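Local atomic coordinates of Tol-Pal system protein TolB (Acinetobacter baumannii, PDB entry 7MX5), a protein that is the periplasmic component of the Tol-Pal system, which probably takes part in outer membrane invagination during cell division and in maintaining outer membrane integrity. Residues Y29-T34 / A113-S118; R306-A311 / P351-N356. All blocks are in the same frame, centred on the assembly; numbering follows the deposited sequence.

Contact 1: residues Y29-T34 / A113-S118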
loop_
_atom_site.group_PDB
_atom_site.type_symbol
_atom_site.label_atom_id
_atom_site.label_comp_id
_atom_site.label_asym_id
_atom_site.label_seq_id
_atom_site.Cartn_x
_atom_site.Cartn_y
_atom_site.Cartn_z
ATOM N N TYR A 29 -7.868 -19.664 -11.063
ATOM C CA TYR A 29 -8.433 -18.640 -11.934
ATOM C C TYR A 29 -9.477 -17.741 -11.267
ATOM O O TYR A 29 -9.557 -16.566 -11.667
ATOM C CB TYR A 29 -8.988 -19.299 -13.211
ATOM C CG TYR A 29 -10.419 -19.794 -13.152
ATOM C CD1 TYR A 29 -11.489 -18.937 -13.391
ATOM C CD2 TYR A 29 -10.698 -21.127 -12.889
ATOM C CE1 TYR A 29 -12.793 -19.392 -13.344
ATOM C CE2 TYR A 29 -11.996 -21.591 -12.840
ATOM C CZ TYR A 29 -13.040 -20.721 -13.068
ATOM O OH TYR A 29 -14.335 -21.183 -13.023
ATOM N N PRO A 30 -10.289 -18.185 -10.296
ATOM C CA PRO A 30 -11.158 -17.211 -9.613
ATOM C C PRO A 30 -10.379 -16.126 -8.893
ATOM O O PRO A 30 -10.837 -14.978 -8.839
ATOM C CB PRO A 30 -11.970 -18.070 -8.632
ATOM C CG PRO A 30 -11.847 -19.454 -9.109
ATOM C CD PRO A 30 -10.561 -19.564 -9.851
ATOM N N ILE A 31 -9.210 -16.456 -8.342
ATOM C CA ILE A 31 -8.363 -15.440 -7.727
ATOM C C ILE A 31 -7.864 -14.456 -8.778
ATOM O O ILE A 31 -7.829 -13.241 -8.545
ATOM C CB ILE A 31 -7.196 -16.107 -6.975
ATOM C CG1 ILE A 31 -7.718 -16.903 -5.777
ATOM C CG2 ILE A 31 -6.180 -15.066 -6.526
ATOM C CD1 ILE A 31 -6.672 -17.786 -5.129
ATOM N N VAL A 32 -7.479 -14.961 -9.953
ATOM C CA VAL A 32 -7.022 -14.084 -11.026
ATOM C C VAL A 32 -8.161 -13.199 -11.514
ATOM O O VAL A 32 -7.985 -11.990 -11.717
ATOM C CB VAL A 32 -6.420 -14.916 -12.173
ATOM C CG1 VAL A 32 -6.053 -14.019 -13.346
ATOM C CG2 VAL A 32 -5.207 -15.692 -11.684
ATOM N N GLU A 33 -9.346 -13.783 -11.710
ATOM C CA GLU A 33 -10.504 -12.996 -12.123
ATOM C C GLU A 33 -10.866 -11.947 -11.081
ATOM O O GLU A 33 -11.317 -10.851 -11.432
ATOM C CB GLU A 33 -11.690 -13.923 -12.390
ATOM C CG GLU A 33 -12.976 -13.213 -12.780
ATOM C CD GLU A 33 -14.146 -14.167 -12.907
ATOM O OE1 GLU A 33 -13.926 -15.391 -12.797
ATOM O OE2 GLU A 33 -15.283 -13.696 -13.116
ATOM N N THR A 34 -10.669 -12.260 -9.798
ATOM C CA THR A 34 -10.945 -11.283 -8.750
ATOM C C THR A 34 -9.897 -10.177 -8.737
ATOM O O THR A 34 -10.229 -9.003 -8.531
ATOM C CB THR A 34 -11.008 -11.976 -7.389
ATOM O OG1 THR A 34 -11.902 -13.095 -7.462
ATOM C CG2 THR A 34 -11.496 -11.009 -6.321
ATOM N N ALA A 113 0.270 -17.434 -6.216
ATOM C CA ALA A 113 0.404 -17.754 -7.632
ATOM C C ALA A 113 -0.608 -16.984 -8.468
ATOM O O ALA A 113 -0.280 -16.493 -9.555
ATOM C CB ALA A 113 0.247 -19.259 -7.849
ATOM N N GLY A 114 -1.844 -16.866 -7.980
ATOM C CA GLY A 114 -2.840 -16.089 -8.699
ATOM C C GLY A 114 -2.485 -14.619 -8.771
ATOM O O GLY A 114 -2.718 -13.962 -9.789
ATOM N N HIS A 115 -1.911 -14.081 -7.692
ATOM C CA HIS A 115 -1.474 -12.691 -7.708
ATOM C C HIS A 115 -0.300 -12.486 -8.657
ATOM O O HIS A 115 -0.168 -11.412 -9.252
ATOM C CB HIS A 115 -1.110 -12.241 -6.293
ATOM C CG HIS A 115 -2.268 -12.252 -5.342
ATOM N ND1 HIS A 115 -3.573 -12.086 -5.756
ATOM C CD2 HIS A 115 -2.317 -12.409 -3.998
ATOM C CE1 HIS A 115 -4.375 -12.141 -4.709
ATOM N NE2 HIS A 115 -3.638 -12.335 -3.629
ATOM N N MET A 116 0.555 -13.500 -8.815
ATOM C CA MET A 116 1.655 -13.399 -9.769
ATOM C C MET A 116 1.137 -13.407 -11.202
ATOM O O MET A 116 1.575 -12.605 -12.036
ATOM C CB MET A 116 2.650 -14.539 -9.550
ATOM C CG MET A 116 3.528 -14.375 -8.322
ATOM S SD MET A 116 4.060 -15.957 -7.642
ATOM C CE MET A 116 5.796 -15.952 -8.085
ATOM N N VAL A 117 0.208 -14.317 -11.506
ATOM C CA VAL A 117 -0.392 -14.357 -12.837
ATOM C C VAL A 117 -1.093 -13.041 -13.142
ATOM O O VAL A 117 -0.948 -12.480 -14.236
ATOM C CB VAL A 117 -1.357 -15.552 -12.950
ATOM C CG1 VAL A 117 -2.119 -15.501 -14.265
ATOM C CG2 VAL A 117 -0.596 -16.863 -12.817
ATOM N N SER A 118 -1.852 -12.520 -12.177
ATOM C CA SER A 118 -2.540 -11.250 -12.375
ATOM C C SER A 118 -1.558 -10.093 -12.505
ATOM O O SER A 118 -1.820 -9.143 -13.253
ATOM C CB SER A 118 -3.507 -10.996 -11.221
ATOM O OG SER A 118 -4.329 -12.126 -10.987
#
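V32 meets G114, V117 and S118 where helix 29-37 passes helix 110-126, the short segments running 48° apart with their axes 8.3 Å from each other at closest approach. The nearest atoms are CA of V32 and OG of S118, 3.3 Å apart. CB of V32 lies 3.7 Å from OG of S118. Branch CG1, anti to the backbone N (chi1 175°), comes closer to the same hydroxyl, with CG1 of V32 and OG of S118 3.5 Å apart. CG2 of V32 spans the carbonyl O of G114 (3.6 Å) and CG1 of V117 (4.0 Å) while staying near that hydroxyl. I31, next door, lays CG2 at 4.1 Å from CA of G114, and the same methyl contacts the imidazole of H115 obliquely. The missing side chain at G114 lets the two helices come this near. OG of S118 bonds back to the carbonyl O of G114 at 2.7 Å; it and the amide N of S118 reach that oxygen from opposite faces of its plane. OD2 of D35 hydrogen-bonds to ND1 of H115 and to OG of S118, whose single proton may alternate between two acceptors. I19 of strand 16-19 packs against V32. The segments thus join by van der Waals contact, part of it methyl against oxygen, without a mutual hydrogen bond, while the buried serine finds polar partners in its own helix and D35, whose carboxylate may also polarise the imidazole.

Contact 2: residues R306-A311 / P351-N356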
loop_
_atom_site.group_PDB
_atom_site.type_symbol
_atom_site.label_atom_id
_atom_site.label_comp_id
_atom_site.label_asym_id
_atom_site.label_seq_id
_atom_site.Cartn_x
_atom_site.Cartn_y
_atom_site.Cartn_z
ATOM N N ARG A 306 0.787 15.138 6.626
ATOM C CA ARG A 306 0.891 13.681 6.541
ATOM C C ARG A 306 1.191 13.230 5.112
ATOM O O ARG A 306 0.538 12.340 4.563
ATOM C CB ARG A 306 -0.373 13.007 7.082
ATOM C CG ARG A 306 -0.479 12.998 8.605
ATOM C CD ARG A 306 -1.014 14.314 9.147
ATOM N NE ARG A 306 -0.361 14.704 10.393
ATOM C CZ ARG A 306 -0.651 15.801 11.080
ATOM N NH1 ARG A 306 -1.587 16.644 10.677
ATOM N NH2 ARG A 306 0.016 16.059 12.202
ATOM N N GLY A 307 2.199 13.855 4.509
ATOM C CA GLY A 307 2.565 13.517 3.151
ATOM C C GLY A 307 3.454 12.289 3.076
ATOM O O GLY A 307 4.258 12.012 3.965
ATOM N N THR A 308 3.293 11.540 1.988
ATOM C CA THR A 308 4.138 10.392 1.699
ATOM C C THR A 308 4.498 10.410 0.221
ATOM O O THR A 308 3.761 10.948 -0.608
ATOM C CB THR A 308 3.455 9.066 2.071
ATOM O OG1 THR A 308 4.335 7.973 1.783
ATOM C CG2 THR A 308 2.160 8.890 1.296
ATOM N N LEU A 309 5.645 9.820 -0.101
ATOM C CA LEU A 309 6.212 9.888 -1.440
ATOM C C LEU A 309 5.891 8.628 -2.232
ATOM O O LEU A 309 5.909 7.519 -1.691
ATOM C CB LEU A 309 7.731 10.077 -1.381
ATOM C CG LEU A 309 8.272 11.447 -0.966
ATOM C CD1 LEU A 309 7.426 12.567 -1.549
ATOM C CD2 LEU A 309 8.354 11.557 0.547
ATOM N N SER A 310 5.602 8.808 -3.517
ATOM C CA SER A 310 5.501 7.674 -4.421
ATOM C C SER A 310 6.891 7.119 -4.713
ATOM O O SER A 310 7.895 7.833 -4.640
ATOM C CB SER A 310 4.808 8.082 -5.722
ATOM O OG SER A 310 5.597 9.000 -6.458
ATOM N N ALA A 311 6.940 5.824 -5.037
ATOM C CA ALA A 311 8.224 5.174 -5.280
ATOM C C ALA A 311 8.973 5.835 -6.431
ATOM O O ALA A 311 10.205 5.940 -6.403
ATOM C CB ALA A 311 8.015 3.685 -5.557
ATOM N N PRO A 351 -1.540 8.573 4.357
ATOM C CA PRO A 351 -1.823 7.533 3.365
ATOM C C PRO A 351 -0.532 6.804 3.005
ATOM O O PRO A 351 0.539 7.083 3.541
ATOM C CB PRO A 351 -2.387 8.313 2.169
ATOM C CG PRO A 351 -2.290 9.784 2.529
ATOM C CD PRO A 351 -1.433 9.906 3.746
ATOM N N SER A 352 -0.647 5.855 2.077
ATOM C CA SER A 352 0.507 5.069 1.663
ATOM C C SER A 352 0.360 4.683 0.200
ATOM O O SER A 352 -0.658 4.107 -0.193
ATOM C CB SER A 352 0.664 3.817 2.534
ATOM O OG SER A 352 1.996 3.333 2.498
ATOM N N PHE A 353 1.379 5.000 -0.592
ATOM C CA PHE A 353 1.380 4.686 -2.012
ATOM C C PHE A 353 1.680 3.210 -2.244
ATOM O O PHE A 353 2.460 2.589 -1.517
ATOM C CB PHE A 353 2.419 5.533 -2.747
ATOM C CG PHE A 353 1.858 6.769 -3.390
ATOM C CD1 PHE A 353 0.924 6.675 -4.408
ATOM C CD2 PHE A 353 2.277 8.025 -2.985
ATOM C CE1 PHE A 353 0.412 7.814 -5.006
ATOM C CE2 PHE A 353 1.771 9.166 -3.579
ATOM C CZ PHE A 353 0.837 9.060 -4.590
ATOM N N SER A 354 1.052 2.652 -3.273
ATOM C CA SER A 354 1.430 1.324 -3.722
ATOM C C SER A 354 2.729 1.403 -4.524
ATOM O O SER A 354 3.052 2.454 -5.084
ATOM C CB SER A 354 0.323 0.711 -4.574
ATOM O OG SER A 354 0.179 1.402 -5.803
ATOM N N PRO A 355 3.499 0.312 -4.577
ATOM C CA PRO A 355 4.788 0.354 -5.291
ATOM C C PRO A 355 4.706 0.871 -6.719
ATOM O O PRO A 355 5.653 1.520 -7.181
ATOM C CB PRO A 355 5.254 -1.107 -5.250
ATOM C CG PRO A 355 4.608 -1.682 -4.042
ATOM C CD PRO A 355 3.332 -0.926 -3.793
ATOM N N ASN A 356 3.613 0.615 -7.436
ATOM C CA ASN A 356 3.483 1.095 -8.805
ATOM C C ASN A 356 2.949 2.520 -8.889
ATOM O O ASN A 356 2.867 3.072 -9.991
ATOM C CB ASN A 356 2.592 0.152 -9.627
ATOM C CG ASN A 356 1.171 0.052 -9.093
ATOM O OD1 ASN A 356 0.724 0.870 -8.290
ATOM N ND2 ASN A 356 0.449 -0.966 -9.548
#
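A first torsion of -97°, well off a staggered position, sets CG of F353 against S310, while the T308 side chain places OG1 anti to its backbone N and CG2, in the crowded position, 3.3 Å from the carbonyl O of P351. CB of S310 stands over one face of the F353 ring, 3.9 Å from the ring centroid and 16° off the ring normal, a CH-pi contact; OG of S310 is held by D312 and K315 N. At the ring's edge, in its plane, lies the carbonyl O of T308, 4.0 Å from CE2 of F353. The carbonyl O of R306 comes within 3.2 Å of CD of P351, and CB of A311 touches the carbonyl O of P355 at 3.6 Å. No hydrogen bond passes between the two segments, although they run in nearly the same direction, 5° apart. Each instead pairs with its own sheet: T308 bonds to A317, and S352 to V361. The R306 side chain, whose end leads away from 351-356, forms salt bridges with D348 through NH1 and with E262 through NE. Packing of side chains and carbonyls between the first, innermost strands of successive blades, without hydrogen bonds, is characteristic of a beta-propeller.

From the N terminus, strand 6-9 first joins the edge of the sheet that starts at 352-353, and the chain then enters the amino-terminal domain. There contact 1 closes a loop of 78 residues, bringing two helices together beside the mixed sheet, all of whose strands but 16-19 lie within that loop. Beyond helix 110-126 the chain builds the propeller blade by blade. Contact 2 closes a shorter loop of 39 residues that holds the remaining strands of one blade, and so binds that blade to the next. The two loops follow in series, neither nested nor crossing. Their centres are 24 Å apart and their nearest atoms about 9 Å, without touching: one joins two helices of the amino-terminal domain, the other two neighbouring blades.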